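Hydrogenase maturation factor (Thermoanaerobacter tengcongensis, PDB 3VTI) probably transfers the carbamoyl group of carbamoyl phosphate, using ATP, to the C-terminal cysteine of HypE in [NiFe] hydrogenase maturation. Local coordinates at residues I502-D507 / N695-S700; N679-L684 / R711-K716; F25-F30 / F93-S98. All coordinates share one frame; numbering follows the deposited sequence.

Contact 1: residues I502-D507 / N695-S700; sequences IGIAYD and NKVVLS. With FE (Fe (III) ion), chain G.
Ile504 rests the end of its ethyl arm against two side chains of the parallel neighbouring strand, Val697 and Leu699. Its CD1 lies 3.6 Å from Val697 CG1, where the two side chains meet at a slant, and 3.7 Å from Leu699 CD2, where they run side by side and point the same way. With CG1 of Ile504 anti to the carbonyl carbon (chi1 -55°), the arm leans back beside the backbone N, toward Val697; Val697 CG1, anti to its own N, leans forward to meet it. Ile502 shares this face but is looser, its CB 4.3 Å from Val697 CG2. Branched aliphatics suit the place because helix 666-692 packs on them, bringing Ile688 over Ile502 and Thr681 over Ile504.

Apart from Val698 the reverse face carries small residues: Gly503 pairs with Val698 and Ala505 with Ser700. Here helix 483-494 comes close, laying Ile488 on both Ala505 and Val698. The strands themselves are joined by five backbone bonds, from Ile502 N to Lys696 O (2.8 Å) through to Tyr506 N to Ser700 O (3.1 Å), the last less straight, at 149°. Tyr506 takes Ile504 CG2 over one ring face, 3.5 Å above the plane, while its hydroxyl reaches Thr681.

Beyond the paired residues, Asp507 binds the iron(III) ion through OD2 at 2.1 Å; His483, His487, Asp734 and two waters complete the site. The other carboxylate oxygen, OD1, accepts from His484 and so helps fix the rotation of the group. The chemistry thus changes sharply along one strand: backbone bonds and an apolar face hold it in the sheet of this Kae1-like domain, and the residue just after the last paired one, Asp507, supplies a carboxylate to the metal.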
loop_
_atom_site.group_PDB
_atom_site.type_symbol
_atom_site.label_atom_id
_atom_site.label_comp_id
_atom_site.label_asym_id
_atom_site.label_seq_id
_atom_site.Cartn_x
_atom_site.Cartn_y
_atom_site.Cartn_z
ATOM N N ILE A 502 43.818 8.146 -27.330
ATOM C CA ILE A 502 43.630 8.487 -25.927
ATOM C C ILE A 502 42.926 9.855 -25.894
ATOM O O ILE A 502 43.513 10.876 -26.263
ATOM C CB ILE A 502 44.986 8.515 -25.157
ATOM C CG1 ILE A 502 45.615 7.126 -25.135
ATOM C CG2 ILE A 502 44.816 9.012 -23.727
ATOM C CD1 ILE A 502 47.073 7.117 -24.717
ATOM N N GLY A 503 41.667 9.870 -25.458
ATOM C CA GLY A 503 40.861 11.085 -25.470
ATOM C C GLY A 503 40.676 11.745 -24.121
ATOM O O GLY A 503 40.025 11.196 -23.237
ATOM N N ILE A 504 41.223 12.947 -23.972
ATOM C CA ILE A 504 41.128 13.689 -22.723
ATOM C C ILE A 504 40.020 14.735 -22.837
ATOM O O ILE A 504 40.188 15.790 -23.447
ATOM C CB ILE A 504 42.511 14.276 -22.296
ATOM C CG1 ILE A 504 43.555 13.141 -22.224
ATOM C CG2 ILE A 504 42.413 15.012 -20.961
ATOM C CD1 ILE A 504 45.012 13.563 -22.062
ATOM N N ALA A 505 38.879 14.412 -22.246
ATOM C CA ALA A 505 37.682 15.237 -22.327
ATOM C C ALA A 505 37.392 15.937 -20.999
ATOM O O ALA A 505 36.797 15.351 -20.088
ATOM C CB ALA A 505 36.497 14.402 -22.765
ATOM N N TYR A 506 37.838 17.190 -20.905
ATOM C CA TYR A 506 37.649 18.030 -19.721
ATOM C C TYR A 506 36.704 19.195 -20.016
ATOM O O TYR A 506 36.976 20.032 -20.886
ATOM C CB TYR A 506 38.978 18.606 -19.225
ATOM C CG TYR A 506 39.977 17.627 -18.659
ATOM C CD1 TYR A 506 39.637 16.304 -18.393
ATOM C CD2 TYR A 506 41.268 18.052 -18.332
ATOM C CE1 TYR A 506 40.575 15.413 -17.852
ATOM C CE2 TYR A 506 42.210 17.170 -17.789
ATOM C CZ TYR A 506 41.855 15.863 -17.555
ATOM O OH TYR A 506 42.781 15.016 -17.029
ATOM N N ASP A 507 35.603 19.250 -19.273
ATOM C CA ASP A 507 34.670 20.374 -19.337
ATOM C C ASP A 507 33.810 20.439 -18.077
ATOM O O ASP A 507 34.149 19.831 -17.051
ATOM C CB ASP A 507 33.821 20.337 -20.622
ATOM C CG ASP A 507 32.836 19.177 -20.666
ATOM O OD1 ASP A 507 32.754 18.377 -19.718
ATOM O OD2 ASP A 507 32.114 19.071 -21.678
ATOM N N ASN A 695 49.537 5.974 -29.060
ATOM C CA ASN A 695 50.428 7.134 -28.990
ATOM C C ASN A 695 49.796 8.461 -29.421
ATOM O O ASN A 695 50.427 9.515 -29.347
ATOM C CB ASN A 695 51.700 6.868 -29.791
ATOM C CG ASN A 695 52.837 7.745 -29.358
ATOM O OD1 ASN A 695 53.132 7.856 -28.166
ATOM N ND2 ASN A 695 53.481 8.395 -30.321
ATOM N N LYS A 696 48.549 8.407 -29.874
ATOM C CA LYS A 696 47.831 9.617 -30.248
ATOM C C LYS A 696 46.895 10.044 -29.119
ATOM O O LYS A 696 46.101 9.243 -28.619
ATOM C CB LYS A 696 47.061 9.412 -31.556
ATOM C CG LYS A 696 47.938 9.035 -32.743
ATOM C CD LYS A 696 47.175 9.192 -34.047
ATOM C CE LYS A 696 47.834 8.405 -35.170
ATOM N NZ LYS A 696 49.061 9.061 -35.669
ATOM N N VAL A 697 47.022 11.306 -28.716
ATOM C CA VAL A 697 46.225 11.889 -27.649
ATOM C C VAL A 697 45.394 13.037 -28.200
ATOM O O VAL A 697 45.911 13.921 -28.901
ATOM C CB VAL A 697 47.108 12.465 -26.507
ATOM C CG1 VAL A 697 46.247 12.952 -25.379
ATOM C CG2 VAL A 697 48.048 11.430 -25.975
ATOM N N VAL A 698 44.111 13.028 -27.858
ATOM C CA VAL A 698 43.205 14.092 -28.240
ATOM C C VAL A 698 42.756 14.870 -26.995
ATOM O O VAL A 698 42.391 14.279 -25.971
ATOM C CB VAL A 698 42.001 13.533 -29.035
ATOM C CG1 VAL A 698 40.932 14.606 -29.253
ATOM C CG2 VAL A 698 42.470 12.967 -30.363
ATOM N N LEU A 699 42.816 16.194 -27.088
ATOM C CA LEU A 699 42.374 17.061 -26.006
ATOM C C LEU A 699 41.182 17.855 -26.501
ATOM O O LEU A 699 41.291 18.582 -27.505
ATOM C CB LEU A 699 43.490 18.023 -25.566
ATOM C CG LEU A 699 44.925 17.509 -25.391
ATOM C CD1 LEU A 699 45.865 18.659 -25.076
ATOM C CD2 LEU A 699 44.993 16.469 -24.304
ATOM N N SER A 700 40.051 17.709 -25.806
ATOM C CA SER A 700 38.846 18.475 -26.115
ATOM C C SER A 700 37.968 18.686 -24.872
ATOM O O SER A 700 38.313 18.255 -23.768
ATOM C CB SER A 700 38.060 17.817 -27.259
ATOM O OG SER A 700 37.202 18.759 -27.893
HETATM FE FE FE G . 31.016 19.824 -23.247
HETATM O O HOH W 1 32.347 21.836 -22.977
HETATM O O HOH W 2 29.625 20.982 -21.927
#

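Contact 2: residues N679-L684 / R711-K716; sequences NFTYDL and RRLIEK
Tyr682 offers one face of its ring to Lys716, whose aliphatic chain lies across it at about a right angle. CD of Lys716 stands 4.0 Å from the centroid of the Tyr682 ring, a CH-pi contact displaced toward the rim, and NZ of Lys716 is 4.2 Å from the same centroid, close enough for a cation-pi interaction. A bend at chi2 (-141°) turns the lysine chain over the aromatic face. A long side chain ending in a charge is apt here: its methylenes cover the ring while the ammonium stays at the partly exposed margin. Lys716 also brings its backbone to the tyrosine, with O 3.5 Å from Tyr682 CE1. The phenol hydroxyl is bonded elsewhere, to Ser720.

Asn679, one helical turn earlier, crosses the end of the lysine. Its OD1 is 3.6 Å from Lys716 NZ, too long for a hydrogen bond but favourable in polarity.

Deeper in the groove the contact becomes apolar. Thr681 CG2 meets Leu713 CD2 at 3.8 Å, and Leu713 CD1 lies 4.4 Å from Tyr682 CB. OG1 of Thr681 lies beside the backbone N (chi1 -53°), which puts the methyl CG2 anti to that N and facing Leu713. OG1 bonds Val677 O in its own helix and also the hydroxyl of Tyr506, so the buried hydroxyl is satisfied while the methyl serves the interface.

The axes of the two segments come no closer than 10.2 Å, crossing at -35°, so side chains rather than backbones bridge the gap. Helix 707-718 is the connection between the adjacent parallel strands 696-700 and 723-726, a beta-alpha-beta crossover, and it runs beside helix 666-692. Phe680 and Leu684 of the latter pack on strand 645-647, while Thr681 and Phe680 also meet strand 501-506.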
loop_
_atom_site.group_PDB
_atom_site.type_symbol
_atom_site.label_atom_id
_atom_site.label_comp_id
_atom_site.label_asym_id
_atom_site.label_seq_id
_atom_site.Cartn_x
_atom_site.Cartn_y
_atom_site.Cartn_z
ATOM N N ASN A 679 50.061 17.908 -14.805
ATOM C CA ASN A 679 50.890 16.763 -14.376
ATOM C C ASN A 679 50.151 15.430 -14.198
ATOM O O ASN A 679 50.599 14.413 -14.725
ATOM C CB ASN A 679 51.725 17.096 -13.126
ATOM C CG ASN A 679 52.868 18.083 -13.419
ATOM O OD1 ASN A 679 53.021 18.570 -14.544
ATOM N ND2 ASN A 679 53.654 18.392 -12.396
ATOM N N PHE A 680 49.023 15.421 -13.485
ATOM C CA PHE A 680 48.291 14.157 -13.335
ATOM C C PHE A 680 47.652 13.652 -14.623
ATOM O O PHE A 680 47.555 12.441 -14.827
ATOM C CB PHE A 680 47.337 14.121 -12.118
ATOM C CG PHE A 680 46.056 14.927 -12.258
ATOM C CD1 PHE A 680 45.155 14.702 -13.302
ATOM C CD2 PHE A 680 45.707 15.843 -11.272
ATOM C CE1 PHE A 680 43.974 15.429 -13.393
ATOM C CE2 PHE A 680 44.518 16.579 -11.363
ATOM C CZ PHE A 680 43.657 16.371 -12.416
ATOM N N THR A 681 47.238 14.583 -15.487
ATOM C CA THR A 681 46.715 14.240 -16.808
ATOM C C THR A 681 47.810 13.596 -17.671
ATOM O O THR A 681 47.565 12.607 -18.370
ATOM C CB THR A 681 46.132 15.474 -17.518
ATOM O OG1 THR A 681 45.171 16.106 -16.662
ATOM C CG2 THR A 681 45.454 15.080 -18.828
ATOM N N TYR A 682 49.017 14.157 -17.598
ATOM C CA TYR A 682 50.181 13.623 -18.283
ATOM C C TYR A 682 50.520 12.236 -17.752
ATOM O O TYR A 682 50.830 11.335 -18.529
ATOM C CB TYR A 682 51.359 14.585 -18.109
ATOM C CG TYR A 682 52.712 14.044 -18.525
ATOM C CD1 TYR A 682 53.193 14.236 -19.819
ATOM C CD2 TYR A 682 53.518 13.352 -17.619
ATOM C CE1 TYR A 682 54.442 13.743 -20.202
ATOM C CE2 TYR A 682 54.762 12.856 -17.986
ATOM C CZ TYR A 682 55.220 13.050 -19.283
ATOM O OH TYR A 682 56.456 12.561 -19.659
ATOM N N ASP A 683 50.474 12.067 -16.431
ATOM C CA ASP A 683 50.760 10.769 -15.800
ATOM C C ASP A 683 49.757 9.694 -16.197
ATOM O O ASP A 683 50.127 8.540 -16.389
ATOM C CB ASP A 683 50.793 10.891 -14.277
ATOM C CG ASP A 683 52.121 11.363 -13.761
ATOM O OD1 ASP A 683 53.137 11.236 -14.471
ATOM O OD2 ASP A 683 52.162 11.845 -12.622
ATOM N N LEU A 684 48.493 10.087 -16.325
ATOM C CA LEU A 684 47.436 9.179 -16.761
ATOM C C LEU A 684 47.646 8.784 -18.219
ATOM O O LEU A 684 47.626 7.599 -18.554
ATOM C CB LEU A 684 46.051 9.814 -16.554
ATOM C CG LEU A 684 45.527 9.879 -15.116
ATOM C CD1 LEU A 684 44.290 10.790 -14.997
ATOM C CD2 LEU A 684 45.223 8.473 -14.605
ATOM N N ARG A 711 48.216 24.793 -23.705
ATOM C CA ARG A 711 49.611 24.974 -24.080
ATOM C C ARG A 711 50.501 24.014 -23.302
ATOM O O ARG A 711 51.254 23.238 -23.906
ATOM C CB ARG A 711 50.058 26.421 -23.879
ATOM C CG ARG A 711 51.412 26.737 -24.468
ATOM C CD ARG A 711 51.778 28.190 -24.251
ATOM N NE ARG A 711 51.819 28.549 -22.837
ATOM C CZ ARG A 711 52.765 28.139 -21.997
ATOM N NH1 ARG A 711 53.731 27.338 -22.426
ATOM N NH2 ARG A 711 52.743 28.523 -20.732
ATOM N N ARG A 712 50.396 24.034 -21.975
ATOM C CA ARG A 712 51.334 23.266 -21.135
ATOM C C ARG A 712 51.236 21.765 -21.351
ATOM O O ARG A 712 52.232 21.047 -21.256
ATOM C CB ARG A 712 51.201 23.610 -19.642
ATOM C CG ARG A 712 51.656 25.030 -19.265
ATOM C CD ARG A 712 53.120 25.261 -19.566
ATOM N NE ARG A 712 53.934 25.559 -18.384
ATOM C CZ ARG A 712 54.626 24.661 -17.684
ATOM N NH1 ARG A 712 54.599 23.375 -18.020
ATOM N NH2 ARG A 712 55.342 25.050 -16.638
ATOM N N LEU A 713 50.031 21.308 -21.665
ATOM C CA LEU A 713 49.777 19.894 -21.871
ATOM C C LEU A 713 50.247 19.422 -23.245
ATOM O O LEU A 713 50.784 18.319 -23.375
ATOM C CB LEU A 713 48.298 19.589 -21.648
ATOM C CG LEU A 713 47.867 18.181 -21.250
ATOM C CD1 LEU A 713 48.800 17.496 -20.243
ATOM C CD2 LEU A 713 46.453 18.267 -20.707
ATOM N N ILE A 714 50.082 20.258 -24.264
ATOM C CA ILE A 714 50.592 19.910 -25.591
ATOM C C ILE A 714 52.110 19.799 -25.548
ATOM O O ILE A 714 52.686 18.843 -26.076
ATOM C CB ILE A 714 50.138 20.894 -26.691
ATOM C CG1 ILE A 714 48.622 20.792 -26.898
ATOM C CG2 ILE A 714 50.896 20.620 -28.003
ATOM C CD1 ILE A 714 48.084 21.652 -28.021
ATOM N N GLU A 715 52.758 20.764 -24.903
ATOM C CA GLU A 715 54.208 20.706 -24.743
ATOM C C GLU A 715 54.646 19.453 -23.994
ATOM O O GLU A 715 55.467 18.694 -24.512
ATOM C CB GLU A 715 54.746 21.951 -24.049
ATOM C CG GLU A 715 54.899 23.174 -24.948
ATOM C CD GLU A 715 55.460 24.376 -24.190
ATOM O OE1 GLU A 715 56.292 24.169 -23.268
ATOM O OE2 GLU A 715 55.069 25.528 -24.512
ATOM N N LYS A 716 54.095 19.223 -22.799
ATOM C CA LYS A 716 54.508 18.061 -21.984
ATOM C C LYS A 716 54.400 16.735 -22.731
ATOM O O LYS A 716 55.351 15.972 -22.770
ATOM C CB LYS A 716 53.745 17.981 -20.658
ATOM C CG LYS A 716 54.578 18.358 -19.460
ATOM C CD LYS A 716 54.270 17.472 -18.255
ATOM C CE LYS A 716 55.418 17.549 -17.232
ATOM N NZ LYS A 716 55.377 16.480 -16.193
#

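Contact 3: residues F25-F30 / F93-S98; sequences FRPFVF and FKIVGS
Ile95 and Phe93, alternate residues of strand 93-95, both turn toward helix 25-35 and pack against Phe30 and Val29. This is the close-packed part. Ile95 CD1 touches Phe30 CB at 3.7 Å, and the helix backbone at Arg26 O, also 3.7 Å away; Pro27 borders the same methyl. CG1 of Ile95, anti to the carbonyl carbon (chi1 -65°), carries CD1 to the helix and leaves CG2 to go to Arg26. Phe93 reaches deeper: its CZ lies 3.7 Å from Val29 CG1, the two side chains crossing at about a right angle, and its CE1 comes within 3.9 Å of Phe30 CA. A long flat ring suits this position, since helix and strand axes, 8.5 Å apart and nearly antiparallel, need a large side chain to span them.

The other end is looser and wet. Arg26 lays its chain across Ile95, with NH1 3.6 Å from Ile95 CG2, while Val96 O stands near the guanidinium plane, at its edge, but too far for a direct bond. Water 3 joins them instead, donating to Val96 O at 2.7 Å and accepting a weak bond from Arg26 NH1. A further weak, long ion pair links NH1 to Asp101.

Arg26 is a predicted active-site residue, and its side chain lies beside that of Asn44, the other one. The arrangement is that of the acylphosphatase fold, a ferredoxin-like alpha/beta sandwich in which helices pack on one face of the sheet. Strand 93-95 forms its edge, parallel to strand 39-45, and its hydrophobic residues seat the helix that carries the arginine.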
loop_
_atom_site.group_PDB
_atom_site.type_symbol
_atom_site.label_atom_id
_atom_site.label_comp_id
_atom_site.label_asym_id
_atom_site.label_seq_id
_atom_site.Cartn_x
_atom_site.Cartn_y
_atom_site.Cartn_z
ATOM N N PHE A 25 42.018 32.491 -54.616
ATOM C CA PHE A 25 43.389 32.005 -54.431
ATOM C C PHE A 25 44.241 32.147 -55.706
ATOM O O PHE A 25 45.417 32.515 -55.630
ATOM C CB PHE A 25 43.383 30.551 -53.956
ATOM C CG PHE A 25 44.515 30.198 -53.021
ATOM C CD1 PHE A 25 45.845 30.498 -53.341
ATOM C CD2 PHE A 25 44.252 29.538 -51.819
ATOM C CE1 PHE A 25 46.876 30.156 -52.486
ATOM C CE2 PHE A 25 45.284 29.194 -50.956
ATOM C CZ PHE A 25 46.595 29.500 -51.293
ATOM N N ARG A 26 43.659 31.863 -56.869
ATOM C CA ARG A 26 44.442 31.884 -58.110
ATOM C C ARG A 26 44.841 33.307 -58.518
ATOM O O ARG A 26 46.030 33.556 -58.743
ATOM C CB ARG A 26 43.757 31.114 -59.256
ATOM C CG ARG A 26 43.620 29.612 -59.013
ATOM C CD ARG A 26 42.892 28.932 -60.163
ATOM N NE ARG A 26 41.508 29.392 -60.294
ATOM C CZ ARG A 26 40.807 29.348 -61.424
ATOM N NH1 ARG A 26 41.350 28.871 -62.533
ATOM N NH2 ARG A 26 39.560 29.790 -61.447
ATOM N N PRO A 27 43.863 34.241 -58.618
ATOM C CA PRO A 27 44.221 35.657 -58.776
ATOM C C PRO A 27 45.218 36.169 -57.722
ATOM O O PRO A 27 46.014 37.050 -58.016
ATOM C CB PRO A 27 42.875 36.368 -58.645
ATOM C CG PRO A 27 41.913 35.404 -59.247
ATOM C CD PRO A 27 42.413 34.038 -58.821
ATOM N N PHE A 28 45.190 35.605 -56.520
ATOM C CA PHE A 28 46.186 35.929 -55.501
ATOM C C PHE A 28 47.575 35.473 -55.951
ATOM O O PHE A 28 48.486 36.299 -56.089
ATOM C CB PHE A 28 45.787 35.316 -54.157
ATOM C CG PHE A 28 46.868 35.337 -53.111
ATOM C CD1 PHE A 28 47.522 34.159 -52.751
ATOM C CD2 PHE A 28 47.198 36.520 -52.442
ATOM C CE1 PHE A 28 48.505 34.152 -51.758
ATOM C CE2 PHE A 28 48.189 36.531 -51.448
ATOM C CZ PHE A 28 48.846 35.344 -51.108
ATOM N N VAL A 29 47.720 34.172 -56.209
ATOM C CA VAL A 29 48.989 33.584 -56.664
ATOM C C VAL A 29 49.577 34.344 -57.875
ATOM O O VAL A 29 50.788 34.566 -57.944
ATOM C CB VAL A 29 48.839 32.056 -56.943
ATOM C CG1 VAL A 29 50.156 31.429 -57.413
ATOM C CG2 VAL A 29 48.359 31.345 -55.693
ATOM N N PHE A 30 48.698 34.752 -58.791
ATOM C CA PHE A 30 49.042 35.544 -59.974
ATOM C C PHE A 30 49.614 36.900 -59.595
ATOM O O PHE A 30 50.596 37.356 -60.196
ATOM C CB PHE A 30 47.793 35.741 -60.840
ATOM C CG PHE A 30 47.978 36.699 -61.991
ATOM C CD1 PHE A 30 48.335 36.232 -63.252
ATOM C CD2 PHE A 30 47.772 38.072 -61.818
ATOM C CE1 PHE A 30 48.497 37.115 -64.324
ATOM C CE2 PHE A 30 47.935 38.967 -62.882
ATOM C CZ PHE A 30 48.294 38.486 -64.139
ATOM N N PHE A 93 53.829 34.325 -66.156
ATOM C CA PHE A 93 53.017 33.579 -65.198
ATOM C C PHE A 93 51.580 33.517 -65.681
ATOM O O PHE A 93 51.047 34.515 -66.177
ATOM C CB PHE A 93 53.062 34.206 -63.809
ATOM C CG PHE A 93 52.634 33.275 -62.720
ATOM C CD1 PHE A 93 51.318 33.265 -62.271
ATOM C CD2 PHE A 93 53.548 32.400 -62.143
ATOM C CE1 PHE A 93 50.922 32.404 -61.262
ATOM C CE2 PHE A 93 53.161 31.527 -61.143
ATOM C CZ PHE A 93 51.846 31.529 -60.697
ATOM N N LYS A 94 50.960 32.346 -65.539
ATOM C CA LYS A 94 49.585 32.155 -66.003
ATOM C C LYS A 94 48.692 31.405 -65.032
ATOM O O LYS A 94 49.134 30.491 -64.329
ATOM C CB LYS A 94 49.543 31.446 -67.362
ATOM C CG LYS A 94 49.916 32.319 -68.561
ATOM C CD LYS A 94 49.030 33.555 -68.676
ATOM C CE LYS A 94 49.680 34.614 -69.555
ATOM N NZ LYS A 94 49.533 34.250 -70.962
ATOM N N ILE A 95 47.429 31.814 -65.003
ATOM C CA ILE A 95 46.389 31.055 -64.334
ATOM C C ILE A 95 45.861 30.076 -65.378
ATOM O O ILE A 95 45.137 30.459 -66.301
ATOM C CB ILE A 95 45.257 31.969 -63.778
ATOM C CG1 ILE A 95 45.800 32.882 -62.672
ATOM C CG2 ILE A 95 44.081 31.132 -63.262
ATOM C CD1 ILE A 95 44.827 33.973 -62.218
ATOM N N VAL A 96 46.258 28.816 -65.248
ATOM C CA VAL A 96 45.844 27.805 -66.211
ATOM C C VAL A 96 44.639 27.040 -65.681
ATOM O O VAL A 96 44.431 26.960 -64.470
ATOM C CB VAL A 96 47.022 26.893 -66.654
ATOM C CG1 VAL A 96 48.151 27.741 -67.192
ATOM C CG2 VAL A 96 47.545 26.087 -65.524
ATOM N N GLY A 97 43.828 26.516 -66.593
ATOM C CA GLY A 97 42.605 25.820 -66.223
ATOM C C GLY A 97 42.800 24.372 -65.819
ATOM O O GLY A 97 43.903 23.827 -65.880
ATOM N N SER A 98 41.701 23.756 -65.397
ATOM C CA SER A 98 41.669 22.334 -65.064
ATOM C C SER A 98 40.254 21.783 -65.175
ATOM O O SER A 98 39.280 22.535 -65.136
ATOM C CB SER A 98 42.157 22.116 -63.639
ATOM O OG SER A 98 41.241 22.692 -62.750
HETATM O O HOH W 3 42.836 25.961 -62.567
#

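Contact 3 comes first in the chain and stands apart in the N-terminal acylphosphatase domain, its centre about 40 Å from that of contact 1 and 44 Å from that of contact 2. Contacts 1 and 2 belong to the second Kae1-like subdomain; their centres are 11 Å apart and their segments alternate along the sequence. Helix 666-692, strand 696-700 and helix 707-718 follow one another, so contact 1 pairs the middle element with strand 501-506 while contact 2 joins the outer two. The contacts also touch directly, Leu699 CD1 meeting Ile714 CG1. The protein thus probably houses acylphosphatase and carbamoyl-transfer chemistry in separate domains, with the iron site at the C-terminal end of strand 501-506.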